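Local coordinates for protein 4-oxalocrotonate decarboxylase NahK (Pseudomonas putida, PDB 5D2K) that catalyses the metal-assisted decarboxylation of 4-oxalocrotonate, (3E)-2-oxohex-3-enedioate, to 2-oxopent-4-enoate and carbon dioxide in naphthalene degradation, at residues A[24-29]-A[56-61]; A[50-55]-A[225-230]; A[20-25]-A[164-169]; A[192-195]-A[201-204]. The protein carries 1 engineered substitution. All blocks are in the same frame, centred on the assembly; numbering follows the deposited sequence.

Contact 1 (A[24-29]-A[56-61])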
loop_
_atom_site.group_PDB
_atom_site.type_symbol
_atom_site.label_atom_id
_atom_site.label_comp_id
_atom_site.label_asym_id
_atom_site.label_seq_id
_atom_site.Cartn_x
_atom_site.Cartn_y
_atom_site.Cartn_z
ATOM N N ASN A 24 -17.270 -1.295 -5.651
ATOM C CA ASN A 24 -17.736 -1.753 -6.959
ATOM C C ASN A 24 -16.870 -1.220 -8.097
ATOM O O ASN A 24 -16.710 -1.884 -9.121
ATOM C CB ASN A 24 -19.212 -1.367 -7.180
ATOM C CG ASN A 24 -20.163 -2.324 -6.508
ATOM O OD1 ASN A 24 -19.779 -3.415 -6.109
ATOM N ND2 ASN A 24 -21.429 -1.930 -6.413
ATOM N N ALA A 25 -16.294 -0.033 -7.922
ATOM C CA ALA A 25 -15.389 0.508 -8.931
ATOM C C ALA A 25 -14.144 -0.386 -9.090
ATOM O O ALA A 25 -13.665 -0.616 -10.196
ATOM C CB ALA A 25 -14.994 1.947 -8.574
ATOM N N GLU A 26 -13.633 -0.908 -7.980
ATOM C CA GLU A 26 -12.526 -1.849 -8.046
ATOM C C GLU A 26 -12.942 -3.188 -8.668
ATOM O O GLU A 26 -12.296 -3.694 -9.606
ATOM C CB GLU A 26 -11.964 -2.075 -6.639
ATOM C CG GLU A 26 -10.835 -3.097 -6.577
ATOM C CD GLU A 26 -11.139 -4.285 -5.670
ATOM O OE1 GLU A 26 -11.975 -4.168 -4.742
ATOM O OE2 GLU A 26 -10.507 -5.346 -5.899
ATOM N N LEU A 27 -14.015 -3.770 -8.131
ATOM C CA LEU A 27 -14.467 -5.090 -8.570
ATOM C C LEU A 27 -14.949 -5.117 -10.019
ATOM O O LEU A 27 -14.894 -6.160 -10.672
ATOM C CB LEU A 27 -15.586 -5.589 -7.656
ATOM C CG LEU A 27 -15.157 -5.795 -6.209
ATOM C CD1 LEU A 27 -16.365 -6.210 -5.392
ATOM C CD2 LEU A 27 -14.072 -6.854 -6.154
ATOM N N ASN A 28 -15.421 -3.979 -10.516
ATOM C CA ASN A 28 -15.953 -3.924 -11.873
ATOM C C ASN A 28 -15.156 -3.028 -12.816
ATOM O O ASN A 28 -15.597 -2.718 -13.927
ATOM C CB ASN A 28 -17.421 -3.497 -11.811
ATOM C CG ASN A 28 -18.267 -4.501 -11.049
ATOM O OD1 ASN A 28 -18.686 -5.517 -11.607
ATOM N ND2 ASN A 28 -18.492 -4.247 -9.764
ATOM N N VAL A 29 -13.956 -2.643 -12.374
ATOM C CA VAL A 29 -12.935 -2.037 -13.225
ATOM C C VAL A 29 -13.429 -0.773 -13.950
ATOM O O VAL A 29 -13.475 -0.717 -15.191
ATOM C CB VAL A 29 -12.400 -3.063 -14.271
ATOM C CG1 VAL A 29 -11.054 -2.611 -14.810
ATOM C CG2 VAL A 29 -12.280 -4.467 -13.666
ATOM N N ARG A 56 -14.587 -5.080 5.682
ATOM C CA ARG A 56 -15.616 -5.970 6.198
ATOM C C ARG A 56 -16.383 -6.679 5.068
ATOM O O ARG A 56 -16.655 -7.879 5.156
ATOM C CB ARG A 56 -16.598 -5.210 7.100
ATOM C CG ARG A 56 -17.510 -6.150 7.890
ATOM C CD ARG A 56 -18.839 -5.482 8.262
ATOM N NE ARG A 56 -19.563 -5.054 7.068
ATOM C CZ ARG A 56 -20.264 -5.864 6.280
ATOM N NH1 ARG A 56 -20.353 -7.163 6.552
ATOM N NH2 ARG A 56 -20.870 -5.377 5.207
ATOM N N ARG A 57 -16.712 -5.947 4.008
ATOM C CA ARG A 57 -17.385 -6.552 2.863
ATOM C C ARG A 57 -16.547 -7.699 2.291
ATOM O O ARG A 57 -17.069 -8.766 1.957
ATOM C CB ARG A 57 -17.658 -5.502 1.781
ATOM C CG ARG A 57 -18.672 -4.426 2.197
ATOM C CD ARG A 57 -18.821 -3.343 1.112
ATOM N NE ARG A 57 -19.373 -3.857 -0.141
ATOM C CZ ARG A 57 -20.674 -4.055 -0.363
ATOM N NH1 ARG A 57 -21.572 -3.769 0.578
ATOM N NH2 ARG A 57 -21.081 -4.534 -1.532
ATOM N N LYS A 58 -15.239 -7.479 2.190
ATOM C CA LYS A 58 -14.377 -8.497 1.614
ATOM C C LYS A 58 -14.255 -9.693 2.551
ATOM O O LYS A 58 -14.309 -10.837 2.098
ATOM C CB LYS A 58 -12.992 -7.914 1.286
ATOM C CG LYS A 58 -13.048 -6.894 0.155
ATOM C CD LYS A 58 -11.658 -6.609 -0.415
ATOM C CE LYS A 58 -11.700 -5.532 -1.487
ATOM N NZ LYS A 58 -12.639 -5.876 -2.620
ATOM N N GLU A 59 -14.106 -9.441 3.848
ATOM C CA GLU A 59 -14.036 -10.510 4.842
ATOM C C GLU A 59 -15.313 -11.350 4.850
ATOM O O GLU A 59 -15.264 -12.579 4.985
ATOM C CB GLU A 59 -13.788 -9.932 6.239
ATOM C CG GLU A 59 -12.376 -9.381 6.467
ATOM C CD GLU A 59 -12.269 -8.519 7.725
ATOM O OE1 GLU A 59 -13.295 -7.942 8.153
ATOM O OE2 GLU A 59 -11.151 -8.413 8.282
ATOM N N ALA A 60 -16.454 -10.667 4.722
ATOM C CA ALA A 60 -17.750 -11.331 4.785
ATOM C C ALA A 60 -17.969 -12.285 3.625
ATOM O O ALA A 60 -18.720 -13.262 3.758
ATOM C CB ALA A 60 -18.875 -10.299 4.823
ATOM N N ARG A 61 -17.327 -12.024 2.490
ATOM C CA ARG A 61 -17.480 -12.933 1.358
ATOM C C ARG A 61 -16.335 -13.940 1.276
ATOM O O ARG A 61 -16.207 -14.660 0.278
ATOM C CB ARG A 61 -17.640 -12.156 0.036
ATOM C CG ARG A 61 -16.405 -11.480 -0.563
ATOM C CD ARG A 61 -16.737 -10.814 -1.916
ATOM N NE ARG A 61 -17.697 -9.710 -1.798
ATOM C CZ ARG A 61 -17.359 -8.426 -1.686
ATOM N NH1 ARG A 61 -18.303 -7.491 -1.568
ATOM N NH2 ARG A 61 -16.079 -8.065 -1.663
HETATM O O HOH W 1 -19.287 -4.834 -3.802
#
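A salt bridge joins the C-terminal ends of two helices here, Glu26 near the end of helix 12-27 and Lys58 near the end of helix 44-60. Lys58 NZ donates to Glu26 OE1 at 2.8 Å, on the lone pair syn to the other carboxylate oxygen. The two side chains approach from opposite directions, and the lysine reaches across because its chain stays extended until a last bend at chi4 (-57°). Leu27 lies beside this pair: its CD2 is 3.9 Å from Lys58 NZ, while CD1 rests over a face of the Arg61 guanidinium, 4.2 Å from NH2. The opposite end of the interface is bridged by a water that donates to Asn24 OD1 (2.8 Å) and accepts from Arg57 NH2 (2.9 Å), in the plane of that guanidinium. Helix 12-27 then closes with a Schellman motif at Val29, and Asn28 ND2 folds back onto Asn24 O. Around the contact, Tyr94 OH binds both Glu26 OE2 and Lys58 NZ, and Glu23, one turn back on helix 12-27, forms salt bridges with Arg57, Lys58 and Arg61. Phe90 and Ala92 of strand 87-92 pack against the Lys58 chain.

Contact 2 (A[50-55]-A[225-230]); sequences VQWEIR and AERGEH. With EDO (1,2-ethanediol), chain H; EDO (1,2-ethanediol), chain E.
Trp52, on helix 44-60, faces Arg227 in the type I turn from Ala225 to Gly228, their CA atoms 10.5 Å apart, and a Schellman motif with Gly228 at positive phi ends helix 213-225. Side chains therefore span the gap. The Arg227 guanidinium lies flat on the indole, planes 12° apart and centres 4.4 Å apart, an offset cation-pi stack above the CD1-NE1 side of the five-membered ring. NE sits 3.5 Å from Trp52 CD1, and a bend at chi3 (63°) turns the guanidinium onto that face as the two chains slide past each other. Glu229 meets the six-membered ring, its CG 3.8 Å from Trp52 CH2, with the carboxylate plane inclined 27° to the ring. An alanine in place of Trp52 would probably strip the Arg227 guanidinium of the surface it lies on, and leave Tyr88 OH without its indole N-H donor. Arg55, one turn further along the helix, is occupied with a 1,2-ethanediol, probably from the crystallisation liquor: NH1 donates to O2 at 2.8 Å and NH2 to O1 at 2.9 Å. No hydrogen bond crosses between 50-55 and 225-230. The polar ends are tied outward, Arg227 NH2 to Asp49 and Trp52 NE1 to Tyr88, so the contact probably rests on cation-pi attraction and dispersion, with Asp49 likely to offset the arginine's charge.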
loop_
_atom_site.group_PDB
_atom_site.type_symbol
_atom_site.label_atom_id
_atom_site.label_comp_id
_atom_site.label_asym_id
_atom_site.label_seq_id
_atom_site.Cartn_x
_atom_site.Cartn_y
_atom_site.Cartn_z
ATOM N N VAL A 50 -15.227 4.253 5.968
ATOM C CA VAL A 50 -15.562 3.667 4.683
ATOM C C VAL A 50 -14.560 2.564 4.314
ATOM O O VAL A 50 -14.965 1.480 3.902
ATOM C CB VAL A 50 -15.626 4.742 3.579
ATOM C CG1 VAL A 50 -15.756 4.111 2.193
ATOM C CG2 VAL A 50 -16.790 5.696 3.841
ATOM N N GLN A 51 -13.266 2.834 4.480
ATOM C CA GLN A 51 -12.246 1.836 4.171
ATOM C C GLN A 51 -12.427 0.548 4.974
ATOM O O GLN A 51 -12.350 -0.560 4.419
ATOM C CB GLN A 51 -10.840 2.387 4.428
ATOM C CG GLN A 51 -9.752 1.411 3.953
ATOM C CD GLN A 51 -8.366 1.790 4.428
ATOM O OE1 GLN A 51 -7.773 1.100 5.262
ATOM N NE2 GLN A 51 -7.825 2.875 3.879
ATOM N N TRP A 52 -12.663 0.681 6.281
ATOM C CA TRP A 52 -12.817 -0.505 7.109
ATOM C C TRP A 52 -14.127 -1.238 6.797
ATOM O O TRP A 52 -14.227 -2.449 6.996
ATOM C CB TRP A 52 -12.736 -0.152 8.603
ATOM C CG TRP A 52 -11.330 0.079 9.108
ATOM C CD1 TRP A 52 -10.620 1.235 9.031
ATOM C CD2 TRP A 52 -10.481 -0.873 9.779
ATOM N NE1 TRP A 52 -9.379 1.073 9.613
ATOM C CE2 TRP A 52 -9.269 -0.215 10.074
ATOM C CE3 TRP A 52 -10.629 -2.218 10.149
ATOM C CZ2 TRP A 52 -8.207 -0.850 10.730
ATOM C CZ3 TRP A 52 -9.573 -2.851 10.806
ATOM C CH2 TRP A 52 -8.377 -2.164 11.082
ATOM N N GLU A 53 -15.125 -0.521 6.281
ATOM C CA GLU A 53 -16.343 -1.188 5.845
ATOM C C GLU A 53 -16.086 -1.977 4.562
ATOM O O GLU A 53 -16.627 -3.064 4.393
ATOM C CB GLU A 53 -17.487 -0.184 5.658
ATOM C CG GLU A 53 -18.758 -0.748 5.022
ATOM C CD GLU A 53 -19.417 -1.907 5.752
ATOM O OE1 GLU A 53 -19.108 -2.184 6.938
ATOM O OE2 GLU A 53 -20.285 -2.548 5.109
ATOM N N ILE A 54 -15.250 -1.454 3.668
ATOM C CA ILE A 54 -14.871 -2.226 2.484
ATOM C C ILE A 54 -14.128 -3.486 2.921
ATOM O O ILE A 54 -14.390 -4.581 2.408
ATOM C CB ILE A 54 -14.007 -1.396 1.514
ATOM C CG1 ILE A 54 -14.827 -0.221 0.949
ATOM C CG2 ILE A 54 -13.508 -2.260 0.375
ATOM C CD1 ILE A 54 -14.028 0.694 0.019
ATOM N N ARG A 55 -13.209 -3.340 3.878
ATOM C CA ARG A 55 -12.545 -4.516 4.447
ATOM C C ARG A 55 -13.558 -5.547 4.963
ATOM O O ARG A 55 -13.409 -6.747 4.700
ATOM C CB ARG A 55 -11.582 -4.113 5.579
ATOM C CG ARG A 55 -10.817 -5.301 6.153
ATOM C CD ARG A 55 -9.885 -4.909 7.295
ATOM N NE ARG A 55 -9.391 -6.111 7.973
ATOM C CZ ARG A 55 -8.214 -6.189 8.590
ATOM N NH1 ARG A 55 -7.412 -5.139 8.627
ATOM N NH2 ARG A 55 -7.848 -7.326 9.169
ATOM N N ALA A 225 -3.913 2.944 16.276
ATOM C CA ALA A 225 -4.320 3.168 17.664
ATOM C C ALA A 225 -5.415 4.228 17.786
ATOM O O ALA A 225 -6.196 4.211 18.749
ATOM C CB ALA A 225 -3.108 3.560 18.508
ATOM N N GLU A 226 -5.481 5.139 16.822
ATOM C CA GLU A 226 -6.526 6.165 16.821
ATOM C C GLU A 226 -7.921 5.546 16.765
ATOM O O GLU A 226 -8.896 6.157 17.198
ATOM C CB GLU A 226 -6.346 7.121 15.646
ATOM C CG GLU A 226 -5.037 7.902 15.658
ATOM C CD GLU A 226 -4.896 8.801 14.439
ATOM O OE1 GLU A 226 -5.920 9.058 13.773
ATOM O OE2 GLU A 226 -3.767 9.246 14.141
ATOM N N ARG A 227 -8.013 4.341 16.214
ATOM C CA ARG A 227 -9.270 3.612 16.134
ATOM C C ARG A 227 -9.333 2.421 17.092
ATOM O O ARG A 227 -10.199 1.566 16.960
ATOM C CB ARG A 227 -9.507 3.128 14.693
ATOM C CG ARG A 227 -9.564 4.267 13.680
ATOM C CD ARG A 227 -9.738 3.742 12.243
ATOM N NE ARG A 227 -10.994 3.028 12.050
ATOM C CZ ARG A 227 -12.131 3.619 11.684
ATOM N NH1 ARG A 227 -12.164 4.931 11.485
ATOM N NH2 ARG A 227 -13.230 2.894 11.519
ATOM N N GLY A 228 -8.411 2.361 18.050
ATOM C CA GLY A 228 -8.363 1.253 18.985
ATOM C C GLY A 228 -7.847 -0.050 18.387
ATOM O O GLY A 228 -8.047 -1.123 18.948
ATOM N N GLU A 229 -7.195 0.047 17.231
ATOM C CA GLU A 229 -6.664 -1.129 16.541
ATOM C C GLU A 229 -5.158 -1.233 16.744
ATOM O O GLU A 229 -4.530 -0.272 17.196
ATOM C CB GLU A 229 -6.973 -1.060 15.045
ATOM C CG GLU A 229 -8.456 -0.926 14.715
ATOM C CD GLU A 229 -9.237 -2.211 14.930
ATOM O OE1 GLU A 229 -8.623 -3.290 15.028
ATOM O OE2 GLU A 229 -10.481 -2.134 14.990
ATOM N N HIS A 230 -4.582 -2.386 16.400
ATOM C CA HIS A 230 -3.131 -2.549 16.488
ATOM C C HIS A 230 -2.624 -3.492 15.399
ATOM O O HIS A 230 -3.398 -3.954 14.554
ATOM C CB HIS A 230 -2.718 -3.064 17.874
ATOM C CG HIS A 230 -3.104 -4.486 18.134
ATOM N ND1 HIS A 230 -4.375 -4.848 18.533
ATOM C CD2 HIS A 230 -2.391 -5.634 18.053
ATOM C CE1 HIS A 230 -4.422 -6.159 18.690
ATOM N NE2 HIS A 230 -3.234 -6.662 18.404
HETATM C C1 EDO H . -7.102 6.247 11.559
HETATM O O1 EDO H . -6.741 4.914 11.982
HETATM C C2 EDO H . -5.860 7.103 11.313
HETATM O O2 EDO H . -6.221 8.496 11.311
HETATM C C1 EDO E . -4.140 -7.397 9.627
HETATM O O1 EDO E . -5.240 -8.284 9.861
HETATM C C2 EDO E . -4.187 -6.279 10.656
HETATM O O2 EDO E . -5.260 -5.378 10.361
#

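Contact 3 (A[20-25]-A[164-169]); sequences EHIENA and VADNAS. With OOG (2-oxoadipic acid), chain D.
Ile22 meets Ala165 and Asp166 at the end of helix 160-165, and these three buried residues make up nearly the whole contact. The isoleucine uses both its branches. CD1 reaches the Ala165 methyl, 3.7 Å from CB, while CG2 touches the backbone just beyond it, 3.7 Å from Ala165 O, and the carboxylate of Asp166, 3.6 Å from OD1. This division follows from the torsions: chi1 of -66° sets CG1 anti to the carbonyl carbon and CG2 anti to the backbone N, on the side of Asp166; chi2 of 174° then extends CD1 to the alanine methyl. A valine in place of Ile22 would lack CD1, and the Ala165 methyl would probably lose its partner from helix 12-27.

No direct hydrogen bond joins the segments, but a water does. It donates to Ile22 O at 2.9 Å and to Asp166 OD1 at 2.8 Å, so OD1 is gripped by this water as well as by Arg152 NE, a salt bridge from a neighbouring loop. Two partners on this one oxygen probably restrain the carboxylate's rotation.

Past Asp166 the chain turns through Asn167, the positive-phi residue of a Schellman motif, and continues with positive phi through Ala168 and Ser169 to the ligand. Ser169 OG donates to O1 of 2-oxoadipic acid at 2.8 Å, and Ala168 O accepts from Lys69 NZ, which also binds the ligand. The arrangement is thus a helix C-cap leading directly into a substrate-analogue pocket, in the FAH-type domain, with helix 12-27 packed against its outer side.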
loop_
_atom_site.group_PDB
_atom_site.type_symbol
_atom_site.label_atom_id
_atom_site.label_comp_id
_atom_site.label_asym_id
_atom_site.label_seq_id
_atom_site.Cartn_x
_atom_site.Cartn_y
_atom_site.Cartn_z
ATOM N N GLU A 20 -19.893 0.332 -0.654
ATOM C CA GLU A 20 -20.365 -0.452 -1.798
ATOM C C GLU A 20 -20.004 0.212 -3.135
ATOM O O GLU A 20 -19.494 -0.436 -4.058
ATOM C CB GLU A 20 -21.879 -0.654 -1.688
ATOM C CG GLU A 20 -22.485 -1.413 -2.858
ATOM C CD GLU A 20 -23.991 -1.547 -2.734
ATOM O OE1 GLU A 20 -24.661 -0.530 -2.451
ATOM O OE2 GLU A 20 -24.503 -2.668 -2.914
ATOM N N HIS A 21 -20.265 1.511 -3.225
ATOM C CA HIS A 21 -19.989 2.289 -4.432
ATOM C C HIS A 21 -18.497 2.259 -4.809
ATOM O O HIS A 21 -18.114 1.961 -5.957
ATOM C CB HIS A 21 -20.496 3.712 -4.181
ATOM C CG HIS A 21 -20.103 4.708 -5.222
ATOM N ND1 HIS A 21 -20.731 4.792 -6.448
ATOM C CD2 HIS A 21 -19.170 5.687 -5.205
ATOM C CE1 HIS A 21 -20.183 5.768 -7.149
ATOM N NE2 HIS A 21 -19.238 6.331 -6.417
ATOM N N ILE A 22 -17.649 2.518 -3.824
ATOM C CA ILE A 22 -16.220 2.585 -4.073
ATOM C C ILE A 22 -15.663 1.186 -4.346
ATOM O O ILE A 22 -14.843 0.994 -5.255
ATOM C CB ILE A 22 -15.498 3.252 -2.880
ATOM C CG1 ILE A 22 -15.918 4.719 -2.783
ATOM C CG2 ILE A 22 -13.976 3.132 -3.001
ATOM C CD1 ILE A 22 -15.382 5.432 -1.549
ATOM N N GLU A 23 -16.111 0.197 -3.570
ATOM C CA GLU A 23 -15.655 -1.168 -3.824
ATOM C C GLU A 23 -16.061 -1.654 -5.217
ATOM O O GLU A 23 -15.286 -2.342 -5.899
ATOM C CB GLU A 23 -16.179 -2.141 -2.773
ATOM C CG GLU A 23 -15.500 -3.497 -2.967
ATOM C CD GLU A 23 -16.078 -4.605 -2.118
ATOM O OE1 GLU A 23 -17.317 -4.668 -1.945
ATOM O OE2 GLU A 23 -15.295 -5.437 -1.625
ATOM N N ASN A 24 -17.270 -1.295 -5.651
ATOM C CA ASN A 24 -17.736 -1.753 -6.959
ATOM C C ASN A 24 -16.870 -1.220 -8.097
ATOM O O ASN A 24 -16.710 -1.884 -9.121
ATOM C CB ASN A 24 -19.212 -1.367 -7.180
ATOM C CG ASN A 24 -20.163 -2.324 -6.508
ATOM O OD1 ASN A 24 -19.779 -3.415 -6.109
ATOM N ND2 ASN A 24 -21.429 -1.930 -6.413
ATOM N N ALA A 25 -16.294 -0.033 -7.922
ATOM C CA ALA A 25 -15.389 0.508 -8.931
ATOM C C ALA A 25 -14.144 -0.386 -9.090
ATOM O O ALA A 25 -13.665 -0.616 -10.196
ATOM C CB ALA A 25 -14.994 1.947 -8.574
ATOM N N VAL A 164 -8.046 7.604 0.971
ATOM C CA VAL A 164 -8.223 6.713 2.106
ATOM C C VAL A 164 -9.482 5.865 1.941
ATOM O O VAL A 164 -9.455 4.664 2.183
ATOM C CB VAL A 164 -8.286 7.503 3.426
ATOM C CG1 VAL A 164 -8.798 6.631 4.557
ATOM C CG2 VAL A 164 -6.904 8.055 3.763
ATOM N N ALA A 165 -10.582 6.495 1.533
ATOM C CA ALA A 165 -11.841 5.785 1.349
ATOM C C ALA A 165 -11.728 4.686 0.283
ATOM O O ALA A 165 -12.426 3.674 0.360
ATOM C CB ALA A 165 -12.955 6.775 0.973
ATOM N N ASP A 166 -10.858 4.921 -0.704
ATOM C CA ASP A 166 -10.539 3.972 -1.782
ATOM C C ASP A 166 -9.378 3.027 -1.405
ATOM O O ASP A 166 -8.642 2.532 -2.269
ATOM C CB ASP A 166 -10.208 4.771 -3.060
ATOM C CG ASP A 166 -10.018 3.903 -4.300
ATOM O OD1 ASP A 166 -10.735 2.902 -4.471
ATOM O OD2 ASP A 166 -9.135 4.251 -5.119
ATOM N N ASN A 167 -9.227 2.772 -0.108
ATOM C CA ASN A 167 -8.221 1.839 0.386
ATOM C C ASN A 167 -6.814 2.144 -0.139
ATOM O O ASN A 167 -6.052 1.243 -0.491
ATOM C CB ASN A 167 -8.609 0.399 0.036
ATOM C CG ASN A 167 -7.787 -0.614 0.808
ATOM O OD1 ASN A 167 -7.356 -0.332 1.925
ATOM N ND2 ASN A 167 -7.545 -1.776 0.214
ATOM N N ALA A 168 -6.489 3.430 -0.181
ATOM C CA ALA A 168 -5.163 3.893 -0.598
ATOM C C ALA A 168 -4.730 3.300 -1.949
ATOM O O ALA A 168 -3.560 3.004 -2.154
ATOM C CB ALA A 168 -4.134 3.576 0.485
ATOM N N SER A 169 -5.689 3.158 -2.868
ATOM C CA SER A 169 -5.421 2.759 -4.262
ATOM C C SER A 169 -4.880 1.329 -4.410
ATOM O O SER A 169 -4.341 0.966 -5.457
ATOM C CB SER A 169 -4.441 3.740 -4.923
ATOM O OG SER A 169 -4.858 5.094 -4.754
HETATM C C2 OOG D . -1.835 6.083 -2.972
HETATM C C3 OOG D . -1.003 4.858 -2.634
HETATM C C4 OOG D . 0.277 5.255 -1.928
HETATM C C6 OOG D . 2.690 4.344 -1.539
HETATM O O4 OOG D . 3.469 3.369 -1.434
HETATM O O3 OOG D . 3.120 5.523 -1.452
HETATM C C5 OOG D . 1.225 4.085 -1.792
HETATM C C1 OOG D . -1.572 6.512 -4.402
HETATM O O1 OOG D . -2.498 6.488 -5.264
HETATM O O2 OOG D . -0.419 6.901 -4.724
HETATM O O5 OOG D . 0.862 2.931 -1.875
HETATM O O HOH W 2 -12.158 0.471 -4.341
#

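Contact 4 (A[192-195]-A[201-204]); sequences VVME and VELG
The side chains of Met194 and Val201 touch in the beta hairpin of strands 191-196 and 199-205, where a classic beta bulge sets Val201 and Glu202 together opposite Met194. The short strand axes run antiparallel at 171°, and Val193 with Leu203 forms the non-hydrogen-bonded pair between the hydrogen-bonded pairs Val192-Gly204 and Met194-Glu202. Met194 extends through chi1 and chi2 before turning at chi3, so its CG and SD both come to 3.9 Å from Val201 CG2 as the two side chains cross. That same Val201 methyl lies between its own backbone N and carbonyl carbon, and touches Met194 O. On the face it shares with Val192 and Glu202, Met194 also meets Val256, Val246 and Ile113 of adjoining strands, whereas the Glu202 carboxylate leads away from the hairpin partner.

Val193 and Leu203 share the other face. Leu203 holds CG between the backbone N and the carbonyl carbon (chi1 46°), and it is CB that does the touching, 4.3 Å from Val193 CG2 and 3.3 Å from Val192 O. Gly204 brings no side chain to the Val192 pairing, and its N and O exchange two hydrogen bonds with that residue. The bulge is recorded in the bonds at Met194 O: Val201 N donates to it at 2.8 Å and almost straight (177°), while the Glu202 N bond to the same oxygen is weak at 3.4 Å.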
loop_
_atom_site.group_PDB
_atom_site.type_symbol
_atom_site.label_atom_id
_atom_site.label_comp_id
_atom_site.label_asym_id
_atom_site.label_seq_id
_atom_site.Cartn_x
_atom_site.Cartn_y
_atom_site.Cartn_z
ATOM N N VAL A 192 17.417 0.196 -4.285
ATOM C CA VAL A 192 16.401 -0.426 -5.120
ATOM C C VAL A 192 16.426 0.182 -6.526
ATOM O O VAL A 192 16.421 1.399 -6.670
ATOM C CB VAL A 192 15.010 -0.259 -4.483
ATOM C CG1 VAL A 192 13.989 -1.029 -5.250
ATOM C CG2 VAL A 192 15.025 -0.729 -3.028
ATOM N N VAL A 193 16.465 -0.668 -7.554
ATOM C CA VAL A 193 16.514 -0.199 -8.935
ATOM C C VAL A 193 15.356 -0.801 -9.715
ATOM O O VAL A 193 15.292 -2.021 -9.866
ATOM C CB VAL A 193 17.842 -0.585 -9.619
ATOM C CG1 VAL A 193 17.860 -0.113 -11.079
ATOM C CG2 VAL A 193 19.031 -0.011 -8.855
ATOM N N MET A 194 14.466 0.057 -10.216
ATOM C CA MET A 194 13.302 -0.379 -10.994
ATOM C C MET A 194 13.613 -0.321 -12.483
ATOM O O MET A 194 13.972 0.740 -13.009
ATOM C CB MET A 194 12.085 0.488 -10.679
ATOM C CG MET A 194 10.819 0.153 -11.481
ATOM S SD MET A 194 9.524 1.406 -11.280
ATOM C CE MET A 194 9.072 1.192 -9.558
ATOM N N GLU A 195 13.477 -1.462 -13.149
ATOM C CA GLU A 195 13.642 -1.545 -14.601
ATOM C C GLU A 195 12.296 -1.838 -15.258
ATOM O O GLU A 195 11.512 -2.631 -14.751
ATOM C CB GLU A 195 14.661 -2.623 -14.967
ATOM C CG GLU A 195 16.048 -2.385 -14.355
ATOM C CD GLU A 195 17.043 -3.485 -14.672
ATOM O OE1 GLU A 195 16.651 -4.506 -15.279
ATOM O OE2 GLU A 195 18.234 -3.333 -14.311
ATOM N N VAL A 201 14.326 2.834 -14.909
ATOM C CA VAL A 201 13.406 3.968 -14.961
ATOM C C VAL A 201 13.286 4.736 -13.634
ATOM O O VAL A 201 12.941 5.918 -13.635
ATOM C CB VAL A 201 11.991 3.540 -15.431
ATOM C CG1 VAL A 201 12.046 3.072 -16.885
ATOM C CG2 VAL A 201 11.400 2.457 -14.525
ATOM N N GLU A 202 13.564 4.074 -12.512
ATOM C CA GLU A 202 13.546 4.719 -11.195
ATOM C C GLU A 202 14.509 4.002 -10.271
ATOM O O GLU A 202 14.778 2.816 -10.454
ATOM C CB GLU A 202 12.144 4.696 -10.553
ATOM C CG GLU A 202 11.040 5.452 -11.301
ATOM C CD GLU A 202 11.212 6.964 -11.289
ATOM O OE1 GLU A 202 12.030 7.484 -10.498
ATOM O OE2 GLU A 202 10.511 7.637 -12.073
ATOM N N LEU A 203 15.016 4.711 -9.270
ATOM C CA LEU A 203 15.793 4.066 -8.219
ATOM C C LEU A 203 15.701 4.885 -6.933
ATOM O O LEU A 203 15.291 6.050 -6.942
ATOM C CB LEU A 203 17.255 3.855 -8.652
ATOM C CG LEU A 203 18.067 4.960 -9.326
ATOM C CD1 LEU A 203 18.342 6.121 -8.375
ATOM C CD2 LEU A 203 19.378 4.346 -9.837
ATOM N N GLY A 204 16.071 4.263 -5.819
ATOM C CA GLY A 204 16.027 4.943 -4.538
ATOM C C GLY A 204 16.570 4.062 -3.430
ATOM O O GLY A 204 17.015 2.933 -3.665
#

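How the contacts relate
Contacts 1, 2 and 3 form one connected region built on helices 12-27 and 44-60. Contacts 1 and 3 share Asn24 and Ala25, have centres 8 Å apart, and are joined by Glu23, whose OE2 lies 2.7 Å from Arg61 NH2. Contact 2 continues along helix 44-60, its centre 14 Å from that of contact 3, where Gln51 NE2 probably donates to Val164 O at 3.0 Å. Of the three, contact 3 reaches the ligand itself; in contact 1 the Glu26 side chain stays about 13 Å from 2-oxoadipic acid. Contact 4 lies across the chain's centre, about 29 Å from contact 3 between centres, with Met194's side chain about 10 Å from the magnesium ion.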